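Local coordinates for serine proteinase inhibitor 1 (Myxoma virus, PDB 6BJ5), which inhibits serine proteases as a poxviral serpin and contributes to the virulence of the virus, at the interface of chains A and B. Numbering follows the deposited sequence. Chains: chain A, Serine proteinase inhibitor 1; chain B, Serine proteinase inhibitor 1.

Contact 1: the interface of chains A and B. Residues chain A 38, 71-72, 210; chain B 21-22, 29.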
ATOM      1  N   TYR A  38      -2.305  -0.724   4.198  1.00 23.97           N
ATOM      2  CA  TYR A  38      -3.736  -0.745   4.494  1.00 20.12           C
ATOM      3  C   TYR A  38      -4.480  -1.669   3.541  1.00 31.35           C
ATOM      4  O   TYR A  38      -5.363  -2.430   3.951  1.00 30.43           O
ATOM      5  CB  TYR A  38      -4.311   0.648   4.375  1.00 22.45           C
ATOM      6  CG  TYR A  38      -5.785   0.730   4.674  1.00 29.13           C
ATOM      7  CD1 TYR A  38      -6.234   0.740   5.982  1.00 41.72           C
ATOM      8  CD2 TYR A  38      -6.726   0.786   3.659  1.00 26.40           C
ATOM      9  CE1 TYR A  38      -7.570   0.836   6.279  1.00 41.84           C
ATOM     10  CE2 TYR A  38      -8.076   0.868   3.946  1.00 32.70           C
ATOM     11  CZ  TYR A  38      -8.486   0.897   5.268  1.00 43.28           C
ATOM     12  OH  TYR A  38      -9.812   0.983   5.610  1.00 49.71           O
ATOM     13  N   ALA A  71     -11.011  11.110   3.513  1.00 53.50           N
ATOM     14  CA  ALA A  71      -9.566  10.986   3.456  1.00 38.55           C
ATOM     15  C   ALA A  71      -9.113   9.986   2.400  1.00 50.79           C
ATOM     16  O   ALA A  71      -8.080  10.205   1.755  1.00 60.67           O
ATOM     17  CB  ALA A  71      -9.055  10.591   4.838  1.00 24.82           C
ATOM     18  N   PHE A  72      -9.872   8.907   2.189  1.00 48.13           N
ATOM     19  CA  PHE A  72      -9.534   7.893   1.198  1.00 39.85           C
ATOM     20  C   PHE A  72     -10.743   7.004   0.950  1.00 44.03           C
ATOM     21  O   PHE A  72     -11.483   6.680   1.878  1.00 41.25           O
ATOM     22  CB  PHE A  72      -8.339   7.049   1.653  1.00 33.53           C
ATOM     23  CG  PHE A  72      -8.589   6.273   2.908  1.00 37.06           C
ATOM     24  CD1 PHE A  72      -8.931   4.927   2.848  1.00 39.08           C
ATOM     25  CD2 PHE A  72      -8.448   6.881   4.152  1.00 38.33           C
ATOM     26  CE1 PHE A  72      -9.147   4.195   4.013  1.00 41.83           C
ATOM     27  CE2 PHE A  72      -8.669   6.171   5.323  1.00 40.90           C
ATOM     28  CZ  PHE A  72      -9.020   4.815   5.255  1.00 46.31           C
ATOM     29  N   THR A 210      -4.823  13.220   6.529  1.00 43.34           N
ATOM     30  CA  THR A 210      -3.795  12.436   5.880  1.00 43.44           C
ATOM     31  C   THR A 210      -2.564  13.316   5.688  1.00 44.43           C
ATOM     32  O   THR A 210      -2.662  14.538   5.540  1.00 46.94           O
ATOM     33  CB  THR A 210      -4.331  11.876   4.553  1.00 38.62           C
ATOM     34  OG1 THR A 210      -4.892  12.931   3.759  1.00 53.98           O
ATOM     35  CG2 THR A 210      -5.437  10.896   4.817  1.00 28.81           C
TER
ATOM     36  N   TYR B  21      -0.080   8.356   5.673  1.00 26.21           N
ATOM     37  CA  TYR B  21      -0.767   7.803   6.832  1.00 31.83           C
ATOM     38  C   TYR B  21      -1.968   8.669   7.201  1.00 45.82           C
ATOM     39  O   TYR B  21      -2.053   9.848   6.836  1.00 48.02           O
ATOM     40  CB  TYR B  21       0.197   7.648   8.028  1.00 36.22           C
ATOM     41  CG  TYR B  21       0.408   8.878   8.880  1.00 44.72           C
ATOM     42  CD1 TYR B  21      -0.204   8.992  10.122  1.00 53.66           C
ATOM     43  CD2 TYR B  21       1.256   9.899   8.475  1.00 53.91           C
ATOM     44  CE1 TYR B  21      -0.009  10.105  10.927  1.00 60.20           C
ATOM     45  CE2 TYR B  21       1.458  11.021   9.266  1.00 64.79           C
ATOM     46  CZ  TYR B  21       0.818  11.122  10.497  1.00 68.35           C
ATOM     47  OH  TYR B  21       1.000  12.232  11.303  1.00 68.04           O
ATOM     48  N   HIS B  22      -2.912   8.050   7.916  1.00 43.45           N
ATOM     49  CA  HIS B  22      -4.144   8.695   8.363  1.00 38.78           C
ATOM     50  C   HIS B  22      -3.919   9.190   9.790  1.00 42.27           C
ATOM     51  O   HIS B  22      -3.639   8.381  10.681  1.00 39.50           O
ATOM     52  CB  HIS B  22      -5.290   7.690   8.283  1.00 40.86           C
ATOM     53  CG  HIS B  22      -6.643   8.231   8.619  1.00 40.73           C
ATOM     54  ND1 HIS B  22      -7.273   7.963   9.815  1.00 37.44           N
ATOM     55  CD2 HIS B  22      -7.526   8.947   7.880  1.00 39.74           C
ATOM     56  CE1 HIS B  22      -8.466   8.530   9.816  1.00 41.53           C
ATOM     57  NE2 HIS B  22      -8.645   9.133   8.654  1.00 36.10           N
ATOM     58  N   LEU B  29      -1.536   4.207   5.073  1.00 18.80           N
ATOM     59  CA  LEU B  29      -2.320   3.931   3.871  1.00 19.36           C
ATOM     60  C   LEU B  29      -1.453   3.511   2.687  1.00 22.64           C
ATOM     61  O   LEU B  29      -1.766   2.540   1.988  1.00 30.52           O
ATOM     62  CB  LEU B  29      -3.121   5.176   3.517  1.00 17.25           C
ATOM     63  CG  LEU B  29      -4.057   5.579   4.647  1.00 23.01           C
ATOM     64  CD1 LEU B  29      -4.677   6.920   4.351  1.00 29.63           C
ATOM     65  CD2 LEU B  29      -5.126   4.506   4.801  1.00 26.88           C
TER
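B:Leu29 on strand 27-34 and B:His22 at the end of strand 16-22 pack against three pieces of chain A: A:Tyr38 on helix 37-49, the loop residues A:Ala71 and A:Phe72, and A:Thr210 at the start of strand 210-217. B:Leu29 does most of the work through its two methyl branches. B:Leu29 CD2 sits over the centre of the A:Phe72 ring, 3.9 Å from its centroid, in a CH-pi contact. The same methyl lies towards the rim of one face of A:Tyr38, with B:Leu29 CD2 3.8 Å from A:Tyr38 CG, so the methyl sits in the corner where the two ring faces meet nearly at right angles. B:Leu29 CD1 turns to A:Phe72 CD2 at 3.8 Å and to the methyl CG2 of A:Thr210. CG anti to the carbonyl carbon (chi1 -59°), with chi2 at 172°, aims the two branches at these separate targets. At its rim the phenylalanine ring receives B:His22 CD2 in plane, 3.9 Å from A:Phe72 CE2; the hydroxyl OH of A:Tyr38 also lies at this ring's edge. The imidazole in turn meets A:Ala71 CB in its own plane, at B:His22 CD2. Along the backbones, A:Thr210 and B:His22 form an antiparallel beta bridge. Chain B is the C-terminal piece of the same serpin, and this pairing and packing probably keep it anchored in the body.

Contact 2: the interface of chains A and B. Residues chain A 150, 205, 212, 299, 306, 308; chain B 18, 20, 30.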
ATOM      1  N   MET A 150      -6.670   7.434  -3.020  1.00 28.46           N
ATOM      2  CA  MET A 150      -6.522   8.727  -2.378  1.00 24.89           C
ATOM      3  C   MET A 150      -6.069   9.721  -3.427  1.00 38.96           C
ATOM      4  O   MET A 150      -5.113   9.449  -4.164  1.00 40.72           O
ATOM      5  CB  MET A 150      -5.523   8.687  -1.235  1.00 42.20           C
ATOM      6  CG  MET A 150      -5.442   9.995  -0.504  1.00 59.79           C
ATOM      7  SD  MET A 150      -4.071   9.888   0.612  1.00 76.44           S
ATOM      8  CE  MET A 150      -2.862   9.252  -0.551  1.00 83.00           C
ATOM      9  N   TYR A 205      -1.578  17.060   3.929  1.00 47.52           N
ATOM     10  CA  TYR A 205      -2.467  17.266   2.795  1.00 46.58           C
ATOM     11  C   TYR A 205      -3.557  18.236   3.207  1.00 39.57           C
ATOM     12  O   TYR A 205      -3.694  18.571   4.381  1.00 36.42           O
ATOM     13  CB  TYR A 205      -3.086  15.951   2.315  1.00 45.05           C
ATOM     14  CG  TYR A 205      -2.085  15.023   1.693  1.00 42.10           C
ATOM     15  CD1 TYR A 205      -1.575  15.268   0.430  1.00 34.97           C
ATOM     16  CD2 TYR A 205      -1.610  13.925   2.402  1.00 33.45           C
ATOM     17  CE1 TYR A 205      -0.633  14.434  -0.112  1.00 35.75           C
ATOM     18  CE2 TYR A 205      -0.682  13.088   1.874  1.00 22.79           C
ATOM     19  CZ  TYR A 205      -0.188  13.348   0.619  1.00 35.04           C
ATOM     20  OH  TYR A 205       0.756  12.509   0.089  1.00 43.01           O
ATOM     21  N   MET A 212       1.984  13.121   4.487  1.00 39.07           N
ATOM     22  CA  MET A 212       3.137  12.366   4.022  1.00 36.25           C
ATOM     23  C   MET A 212       4.300  12.571   4.974  1.00 32.65           C
ATOM     24  O   MET A 212       4.675  13.704   5.279  1.00 41.04           O
ATOM     25  CB  MET A 212       3.537  12.736   2.594  1.00 31.54           C
ATOM     26  CG  MET A 212       4.778  11.977   2.134  1.00 33.90           C
ATOM     27  SD  MET A 212       5.251  12.190   0.404  1.00 35.48           S
ATOM     28  CE  MET A 212       4.038  11.134  -0.392  1.00 34.19           C
ATOM     29  N   ILE A 299       1.525   5.458  -7.196  1.00 19.46           N
ATOM     30  CA  ILE A 299       1.571   6.693  -6.417  1.00 19.79           C
ATOM     31  C   ILE A 299       2.144   7.778  -7.317  1.00 26.50           C
ATOM     32  O   ILE A 299       3.094   7.533  -8.075  1.00 28.31           O
ATOM     33  CB  ILE A 299       2.393   6.551  -5.106  1.00 21.48           C
ATOM     34  CG1 ILE A 299       1.784   5.455  -4.221  1.00 37.41           C
ATOM     35  CG2 ILE A 299       2.359   7.841  -4.278  1.00 13.72           C
ATOM     36  CD1 ILE A 299       2.565   5.098  -3.000  1.00 29.37           C
ATOM     37  N   THR A 306      -0.943  14.680  -4.154  1.00 31.51           N
ATOM     38  CA  THR A 306      -0.621  13.271  -4.364  1.00 20.82           C
ATOM     39  C   THR A 306      -1.843  12.486  -4.828  1.00 31.92           C
ATOM     40  O   THR A 306      -2.948  12.666  -4.297  1.00 32.19           O
ATOM     41  CB  THR A 306      -0.082  12.648  -3.072  1.00 28.55           C
ATOM     42  OG1 THR A 306       1.182  13.251  -2.741  1.00 36.11           O
ATOM     43  CG2 THR A 306       0.078  11.109  -3.221  1.00 19.94           C
ATOM     44  N   ALA A 308      -2.824   8.434  -5.224  1.00 24.60           N
ATOM     45  CA  ALA A 308      -2.333   7.118  -4.827  1.00 27.59           C
ATOM     46  C   ALA A 308      -3.429   6.080  -4.978  1.00 31.99           C
ATOM     47  O   ALA A 308      -4.595   6.316  -4.634  1.00 25.91           O
ATOM     48  CB  ALA A 308      -1.826   7.086  -3.386  1.00 19.84           C
TER
ATOM     49  N   PHE B  18       8.842   7.279   1.789  1.00 22.38           N
ATOM     50  CA  PHE B  18       7.677   8.059   2.166  1.00 23.08           C
ATOM     51  C   PHE B  18       6.589   7.126   2.686  1.00 17.17           C
ATOM     52  O   PHE B  18       6.504   5.954   2.306  1.00 20.31           O
ATOM     53  CB  PHE B  18       7.156   8.930   1.011  1.00 18.98           C
ATOM     54  CG  PHE B  18       6.621   8.138  -0.129  1.00 25.80           C
ATOM     55  CD1 PHE B  18       5.298   7.750  -0.150  1.00 22.18           C
ATOM     56  CD2 PHE B  18       7.450   7.748  -1.158  1.00 17.58           C
ATOM     57  CE1 PHE B  18       4.819   6.995  -1.163  1.00 26.32           C
ATOM     58  CE2 PHE B  18       6.965   6.996  -2.170  1.00 25.53           C
ATOM     59  CZ  PHE B  18       5.648   6.610  -2.176  1.00 25.45           C
ATOM     60  N   ILE B  20       2.383   7.496   3.555  1.00 24.81           N
ATOM     61  CA  ILE B  20       1.151   8.265   3.583  1.00 25.09           C
ATOM     62  C   ILE B  20       0.258   7.610   4.620  1.00 30.50           C
ATOM     63  O   ILE B  20      -0.100   6.436   4.478  1.00 41.98           O
ATOM     64  CB  ILE B  20       0.477   8.313   2.209  1.00 26.46           C
ATOM     65  CG1 ILE B  20       1.351   9.094   1.225  1.00 22.55           C
ATOM     66  CG2 ILE B  20      -0.906   8.924   2.330  1.00 24.46           C
ATOM     67  CD1 ILE B  20       0.817   9.107  -0.182  1.00 17.55           C
ATOM     68  N   PHE B  30      -0.364   4.238   2.448  1.00 20.24           N
ATOM     69  CA  PHE B  30       0.579   3.973   1.374  1.00 22.03           C
ATOM     70  C   PHE B  30       2.002   4.209   1.855  1.00 26.43           C
ATOM     71  O   PHE B  30       2.264   5.071   2.699  1.00 23.36           O
ATOM     72  CB  PHE B  30       0.332   4.858   0.139  1.00 19.40           C
ATOM     73  CG  PHE B  30      -1.011   4.657  -0.494  1.00 21.75           C
ATOM     74  CD1 PHE B  30      -1.217   3.606  -1.367  1.00 23.62           C
ATOM     75  CD2 PHE B  30      -2.074   5.498  -0.198  1.00 24.60           C
ATOM     76  CE1 PHE B  30      -2.464   3.401  -1.963  1.00 29.63           C
ATOM     77  CE2 PHE B  30      -3.318   5.303  -0.786  1.00 36.18           C
ATOM     78  CZ  PHE B  30      -3.515   4.253  -1.676  1.00 28.51           C
TER
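B:Ile20 points from strand 16-22 into the serpin core, where A:Met150, A:Tyr205, A:Met212 and A:Thr306 surround it. In this cleaved serpin, strand 305-314, ending near the chain A terminus, is the reactive-centre loop, inserted as a strand of the main serpin sheet, and A:Thr306 and A:Ala308 belong to it. A:Thr306 and B:Ile20 reach tip to tip, methyl CG2 of the threonine 3.7 Å from CD1 of the isoleucine. A:Tyr205 crosses B:Ile20 at about a right angle, its phenol OH 3.4 Å from B:Ile20 CD1. A:Tyr205 OH is held by a hydrogen bond with A:Thr306 OG1 (3.0 Å), which lies at the edge of the tyrosine ring and in its plane. A:Met150 comes end-on to B:Ile20 CG2, but this side chain is poorly ordered. A:Met212, paired with B:Ile20 in an antiparallel bridge, is extended as far as SD and then bends at chi3 (-77°), bringing CE to B:Phe18 CD1 at 3.6 Å and near B:Ile20 CG1. B:Phe18 takes A:Ile299 CD1 at its ring edge, in plane, 3.5 Å from CE1, the two side chains arriving from opposite directions. B:Phe30 instead offers a face: A:Ala308 CB stands over its centre, 3.5 Å from the ring centroid, in a CH-pi contact.

Contact 3: the interface of chains A and B. Residues chain A 202, 213, 233, 236; chain B 21, 23, 26.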
ATOM      1  N   GLU A 202       6.941  15.988   8.011  1.00 32.31           N
ATOM      2  CA  GLU A 202       5.524  15.745   7.777  1.00 22.86           C
ATOM      3  C   GLU A 202       4.970  16.788   6.824  1.00 27.16           C
ATOM      4  O   GLU A 202       4.863  17.968   7.164  1.00 40.27           O
ATOM      5  CB  GLU A 202       4.736  15.733   9.091  1.00 24.13           C
ATOM      6  CG  GLU A 202       3.310  15.307   8.838  1.00 28.17           C
ATOM      7  CD  GLU A 202       2.523  14.997  10.073  1.00 39.84           C
ATOM      8  OE1 GLU A 202       2.981  14.158  10.881  1.00 38.64           O
ATOM      9  OE2 GLU A 202       1.405  15.525  10.190  1.00 55.95           O
ATOM     10  N   LEU A 213       4.825  11.472   5.473  1.00 35.77           N
ATOM     11  CA  LEU A 213       6.079  11.467   6.192  1.00 26.30           C
ATOM     12  C   LEU A 213       7.155  11.210   5.160  1.00 37.81           C
ATOM     13  O   LEU A 213       7.087  10.220   4.422  1.00 44.85           O
ATOM     14  CB  LEU A 213       6.084  10.388   7.275  1.00 31.97           C
ATOM     15  CG  LEU A 213       4.987  10.536   8.340  1.00 31.87           C
ATOM     16  CD1 LEU A 213       5.058   9.391   9.309  1.00 27.50           C
ATOM     17  CD2 LEU A 213       5.096  11.877   9.074  1.00 37.34           C
ATOM     18  N   ARG A 233       5.253   5.916  15.430  1.00 57.09           N
ATOM     19  CA  ARG A 233       4.694   6.773  16.473  1.00 50.97           C
ATOM     20  C   ARG A 233       5.801   7.553  17.176  1.00 50.60           C
ATOM     21  O   ARG A 233       5.606   8.712  17.559  1.00 43.36           O
ATOM     22  CB  ARG A 233       3.887   5.946  17.471  1.00 54.98           C
ATOM     23  CG  ARG A 233       2.604   5.292  16.911  1.00 56.51           C
ATOM     24  CD  ARG A 233       1.825   4.659  18.054  1.00 53.52           C
ATOM     25  NE  ARG A 233       2.748   3.829  18.822  1.00 62.80           N
ATOM     26  CZ  ARG A 233       2.878   2.513  18.694  1.00 69.65           C
ATOM     27  NH1 ARG A 233       2.120   1.847  17.829  1.00 64.33           N
ATOM     28  NH2 ARG A 233       3.777   1.867  19.436  1.00 73.16           N
ATOM     29  N   ILE A 236       6.410  10.466  15.147  1.00 32.09           N
ATOM     30  CA  ILE A 236       5.388  11.500  15.273  1.00 40.85           C
ATOM     31  C   ILE A 236       5.535  12.258  16.585  1.00 47.08           C
ATOM     32  O   ILE A 236       5.262  13.466  16.644  1.00 53.57           O
ATOM     33  CB  ILE A 236       3.987  10.897  15.104  1.00 43.39           C
ATOM     34  CG1 ILE A 236       3.809  10.441  13.651  1.00 44.23           C
ATOM     35  CG2 ILE A 236       2.915  11.928  15.511  1.00 38.13           C
ATOM     36  CD1 ILE A 236       2.568   9.638  13.383  1.00 48.68           C
TER
ATOM     37  N   TYR B  21      -0.080   8.356   5.673  1.00 26.21           N
ATOM     38  CA  TYR B  21      -0.767   7.803   6.832  1.00 31.83           C
ATOM     39  C   TYR B  21      -1.968   8.669   7.201  1.00 45.82           C
ATOM     40  O   TYR B  21      -2.053   9.848   6.836  1.00 48.02           O
ATOM     41  CB  TYR B  21       0.197   7.648   8.028  1.00 36.22           C
ATOM     42  CG  TYR B  21       0.408   8.878   8.880  1.00 44.72           C
ATOM     43  CD1 TYR B  21      -0.204   8.992  10.122  1.00 53.66           C
ATOM     44  CD2 TYR B  21       1.256   9.899   8.475  1.00 53.91           C
ATOM     45  CE1 TYR B  21      -0.009  10.105  10.927  1.00 60.20           C
ATOM     46  CE2 TYR B  21       1.458  11.021   9.266  1.00 64.79           C
ATOM     47  CZ  TYR B  21       0.818  11.122  10.497  1.00 68.35           C
ATOM     48  OH  TYR B  21       1.000  12.232  11.303  1.00 68.04           O
ATOM     49  N   LYS B  23      -3.986  10.525   9.994  1.00 32.03           N
ATOM     50  CA  LYS B  23      -3.571  11.079  11.287  1.00 46.99           C
ATOM     51  C   LYS B  23      -4.477  10.652  12.440  1.00 44.39           C
ATOM     52  O   LYS B  23      -3.949  10.133  13.444  1.00 39.96           O
ATOM     53  CB  LYS B  23      -3.446  12.609  11.195  1.00 55.74           C
ATOM     54  CG  LYS B  23      -2.208  13.134  10.455  1.00 51.25           C
ATOM     55  CD  LYS B  23      -2.256  14.656  10.240  1.00 55.52           C
ATOM     56  CE  LYS B  23      -2.120  15.450  11.543  1.00 55.56           C
ATOM     57  NZ  LYS B  23      -0.816  15.270  12.250  1.00 56.49           N
ATOM     58  N   THR B  26      -3.643   6.874  13.056  1.00 55.74           N
ATOM     59  CA  THR B  26      -2.249   6.478  12.797  1.00 43.17           C
ATOM     60  C   THR B  26      -2.163   5.180  11.983  1.00 35.02           C
ATOM     61  O   THR B  26      -1.529   4.194  12.375  1.00 35.78           O
ATOM     62  CB  THR B  26      -1.475   6.367  14.111  1.00 53.69           C
ATOM     63  OG1 THR B  26      -1.767   7.517  14.914  1.00 61.60           O
ATOM     64  CG2 THR B  26       0.029   6.364  13.845  1.00 55.69           C
TER
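B:Tyr21, on strand 16-22, lays one side of its ring against A:Leu213 of strand 210-217 and A:Ile236 of helix 229-238 and points its hydroxyl at A:Glu202 of strand 198-204. From CB, CG is placed between the backbone N and the carbonyl carbon (chi1 84°), which sends the ring towards chain A. Along one rim, B:Tyr21 CD2 meets the branch carbon CG of A:Leu213 at 3.8 Å, and CE2 touches the leucine's CG and methyl CD2. On the opposite rim B:Tyr21 CE1 packs against A:Ile236 CD1 at 3.6 Å; both aliphatic groups lie on the same side of the ring plane. CZ also touches that isoleucine methyl. At the tip, the phenol OH of B:Tyr21 donates a hydrogen bond to A:Glu202 OE1, 2.8 Å away. This oxygen lies in the plane of the tyrosine ring, yet the phenol approaches it 46° out of the carboxylate plane, and the two groups are turned 78° against each other. The other carboxylate oxygen, A:Glu202 OE2, takes B:Lys23 NZ on its syn lone pair at 3.0 Å, a salt bridge as well as a hydrogen bond. Gripping both oxygens should restrict the rotation of the carboxylate, and the nearby lysine amine may favour its charged form. Further along, B:Thr26 CG2 rests loosely on A:Arg233 CG at 4.1 Å. The site ties the turn between the two chain B strands to helix 229-238 and strand 198-204, and so probably holds this turn in place after cleavage.

Contacts 1 and 2 use both chain B strands, 16-22 and 27-34; contact 3 uses strand 16-22 and the loop that follows it. The C-alpha centres of contact 1 and contact 2 lie about 8 Å apart, those of contact 1 and contact 3 about 10 Å, and those of contact 2 and contact 3 about 12 Å. B:Tyr21 belongs to contacts 1 and 3, offering its backbone to one and its ring to the other, while strand 210-217 of chain A runs through all three. Alternate residues of strand 16-22 face opposite sides, so chain B is embedded between chain A layers, and the two chains, pieces of one serpin, remain a single folded body.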